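Local coordinates for protein vanadium-dependent bromoperoxidase (Corallina officinalis, PDB 1QHB) that catalyses the vanadate-dependent halogenation of organic substrates, oxidising bromide with hydrogen peroxide, as a homododecamer in which each subunit also holds a stabilising calcium ion, at residues A317-T322 and D517-S522. Sequence-based numbering, arbitrary orientation.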
loop_
_atom_site.group_PDB
_atom_site.type_symbol
_atom_site.label_atom_id
_atom_site.label_comp_id
_atom_site.label_asym_id
_atom_site.label_seq_id
_atom_site.Cartn_x
_atom_site.Cartn_y
_atom_site.Cartn_z
ATOM N N ALA A 317 -41.994 25.160 -45.403
ATOM C CA ALA A 317 -40.890 25.501 -44.524
ATOM C C ALA A 317 -40.206 26.782 -45.021
ATOM O O ALA A 317 -40.173 26.968 -46.216
ATOM C CB ALA A 317 -39.902 24.319 -44.643
ATOM N N ARG A 318 -39.510 27.523 -44.160
ATOM C CA ARG A 318 -38.800 28.682 -44.702
ATOM C C ARG A 318 -37.533 28.926 -43.888
ATOM O O ARG A 318 -37.385 28.400 -42.756
ATOM C CB ARG A 318 -39.796 29.838 -44.683
ATOM C CG ARG A 318 -40.127 30.262 -43.245
ATOM C CD ARG A 318 -41.215 31.343 -43.250
ATOM N NE ARG A 318 -41.499 31.839 -41.930
ATOM C CZ ARG A 318 -42.507 32.616 -41.592
ATOM N NH1 ARG A 318 -43.345 33.003 -42.558
ATOM N NH2 ARG A 318 -42.633 33.045 -40.341
ATOM N N LEU A 319 -36.606 29.673 -44.478
ATOM C CA LEU A 319 -35.397 30.070 -43.734
ATOM C C LEU A 319 -35.876 30.828 -42.518
ATOM O O LEU A 319 -36.879 31.548 -42.673
ATOM C CB LEU A 319 -34.489 30.949 -44.616
ATOM C CG LEU A 319 -33.880 30.167 -45.788
ATOM C CD1 LEU A 319 -33.216 31.145 -46.760
ATOM C CD2 LEU A 319 -32.897 29.087 -45.340
ATOM N N ILE A 320 -35.234 30.737 -41.373
ATOM C CA ILE A 320 -35.686 31.483 -40.209
ATOM C C ILE A 320 -35.941 32.938 -40.565
ATOM O O ILE A 320 -35.063 33.727 -40.912
ATOM C CB ILE A 320 -34.732 31.340 -39.001
ATOM C CG1 ILE A 320 -34.772 29.855 -38.535
ATOM C CG2 ILE A 320 -35.144 32.258 -37.872
ATOM C CD1 ILE A 320 -33.537 29.569 -37.645
ATOM N N ARG A 321 -37.139 33.432 -40.255
ATOM C CA ARG A 321 -37.558 34.798 -40.559
ATOM C C ARG A 321 -37.978 35.647 -39.390
ATOM O O ARG A 321 -37.644 36.829 -39.244
ATOM C CB ARG A 321 -38.825 34.547 -41.447
ATOM C CG ARG A 321 -38.979 35.523 -42.557
ATOM C CD ARG A 321 -40.029 35.131 -43.621
ATOM N NE ARG A 321 -40.097 36.311 -44.493
ATOM C CZ ARG A 321 -39.169 36.552 -45.433
ATOM N NH1 ARG A 321 -38.149 35.750 -45.788
ATOM N NH2 ARG A 321 -39.347 37.706 -46.095
ATOM N N THR A 322 -38.834 35.060 -38.534
ATOM C CA THR A 322 -39.349 35.800 -37.404
ATOM C C THR A 322 -38.774 35.251 -36.097
ATOM O O THR A 322 -38.246 34.141 -36.052
ATOM C CB THR A 322 -40.880 35.720 -37.304
ATOM O OG1 THR A 322 -41.270 34.330 -37.315
ATOM C CG2 THR A 322 -41.577 36.297 -38.548
ATOM N N ASP A 517 -38.453 34.228 -49.562
ATOM C CA ASP A 517 -37.805 33.231 -48.728
ATOM C C ASP A 517 -36.450 32.885 -49.302
ATOM O O ASP A 517 -36.266 31.819 -49.902
ATOM C CB ASP A 517 -38.699 32.005 -48.625
ATOM C CG ASP A 517 -38.059 30.917 -47.761
ATOM O OD1 ASP A 517 -37.310 31.345 -46.844
ATOM O OD2 ASP A 517 -38.254 29.724 -47.980
ATOM N N LYS A 518 -35.466 33.767 -49.255
ATOM C CA LYS A 518 -34.164 33.479 -49.838
ATOM C C LYS A 518 -33.058 34.219 -49.092
ATOM O O LYS A 518 -33.345 35.111 -48.286
ATOM C CB LYS A 518 -34.157 33.897 -51.304
ATOM C CG LYS A 518 -34.111 35.384 -51.542
ATOM C CD LYS A 518 -34.025 35.677 -53.038
ATOM C CE LYS A 518 -34.116 37.163 -53.319
ATOM N NZ LYS A 518 -34.206 37.469 -54.770
ATOM N N LEU A 519 -31.817 33.831 -49.351
ATOM C CA LEU A 519 -30.677 34.480 -48.750
ATOM C C LEU A 519 -30.182 35.625 -49.607
ATOM O O LEU A 519 -30.110 35.426 -50.811
ATOM C CB LEU A 519 -29.515 33.441 -48.674
ATOM C CG LEU A 519 -29.669 32.356 -47.624
ATOM C CD1 LEU A 519 -28.504 31.377 -47.640
ATOM C CD2 LEU A 519 -29.812 32.957 -46.225
ATOM N N VAL A 520 -29.809 36.775 -49.052
ATOM C CA VAL A 520 -29.264 37.862 -49.829
ATOM C C VAL A 520 -27.977 38.338 -49.151
ATOM O O VAL A 520 -27.817 38.175 -47.952
ATOM C CB VAL A 520 -30.134 39.122 -49.997
ATOM C CG1 VAL A 520 -31.308 38.812 -50.914
ATOM C CG2 VAL A 520 -30.581 39.666 -48.641
ATOM N N LYS A 521 -27.112 38.932 -49.954
ATOM C CA LYS A 521 -25.866 39.464 -49.407
ATOM C C LYS A 521 -26.248 40.521 -48.394
ATOM O O LYS A 521 -27.155 41.326 -48.599
ATOM C CB LYS A 521 -24.954 39.904 -50.538
ATOM C CG LYS A 521 -23.674 40.596 -50.107
ATOM C CD LYS A 521 -22.979 41.258 -51.288
ATOM C CE LYS A 521 -21.611 41.786 -50.880
ATOM N NZ LYS A 521 -20.877 42.337 -52.053
ATOM N N SER A 522 -25.625 40.474 -47.222
ATOM C CA SER A 522 -25.923 41.419 -46.156
ATOM C C SER A 522 -25.344 42.801 -46.425
ATOM O O SER A 522 -24.338 42.924 -47.122
ATOM C CB SER A 522 -25.274 40.843 -44.879
ATOM O OG SER A 522 -25.248 41.806 -43.852
HETATM O O HOH W 1 -37.693 32.941 -44.983
#
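The D517 carboxylate receives the backbone N-H of L319 in a surface contact, joining the loop that leaves edge strand 313-318 to the connection leading into strand 519-521, second strand of a two-stranded hairpin. CG of D517 stands anti to its backbone N (chi1 180°), which lays the carboxylate against CA and CB of R318, whose guanidinium turns away to D325. L319 N meets D517 OD1 at 3.0 Å, on the syn side and 18° out of the carboxylate plane, while OD2 forms a salt bridge with R281 of strand 276-285, so one aspartate serves both. A water bonds to L319 O (2.8 Å) and, 3.0 Å away, to R321 NH1 at the guanidinium edge; its link to D517 OD1 is too short to trust. The long, extended R321 chain brings NH1 also to the carbonyl of E516; NH1 stays 4.6 Å from D517 OD1, without a salt bridge, yet may favour the charged acid. Beside these polar links the buried L319 supplies apolar bulk: its CD1 lies 3.8 Å from L519 CG, the side chains crossing at about a right angle, and V512 of the partner hairpin strand adds to the packing. Far from the vanadate and calcium sites, this is side-chain-to-backbone tethering of a beta-hairpin to the end of a sheet's edge strand.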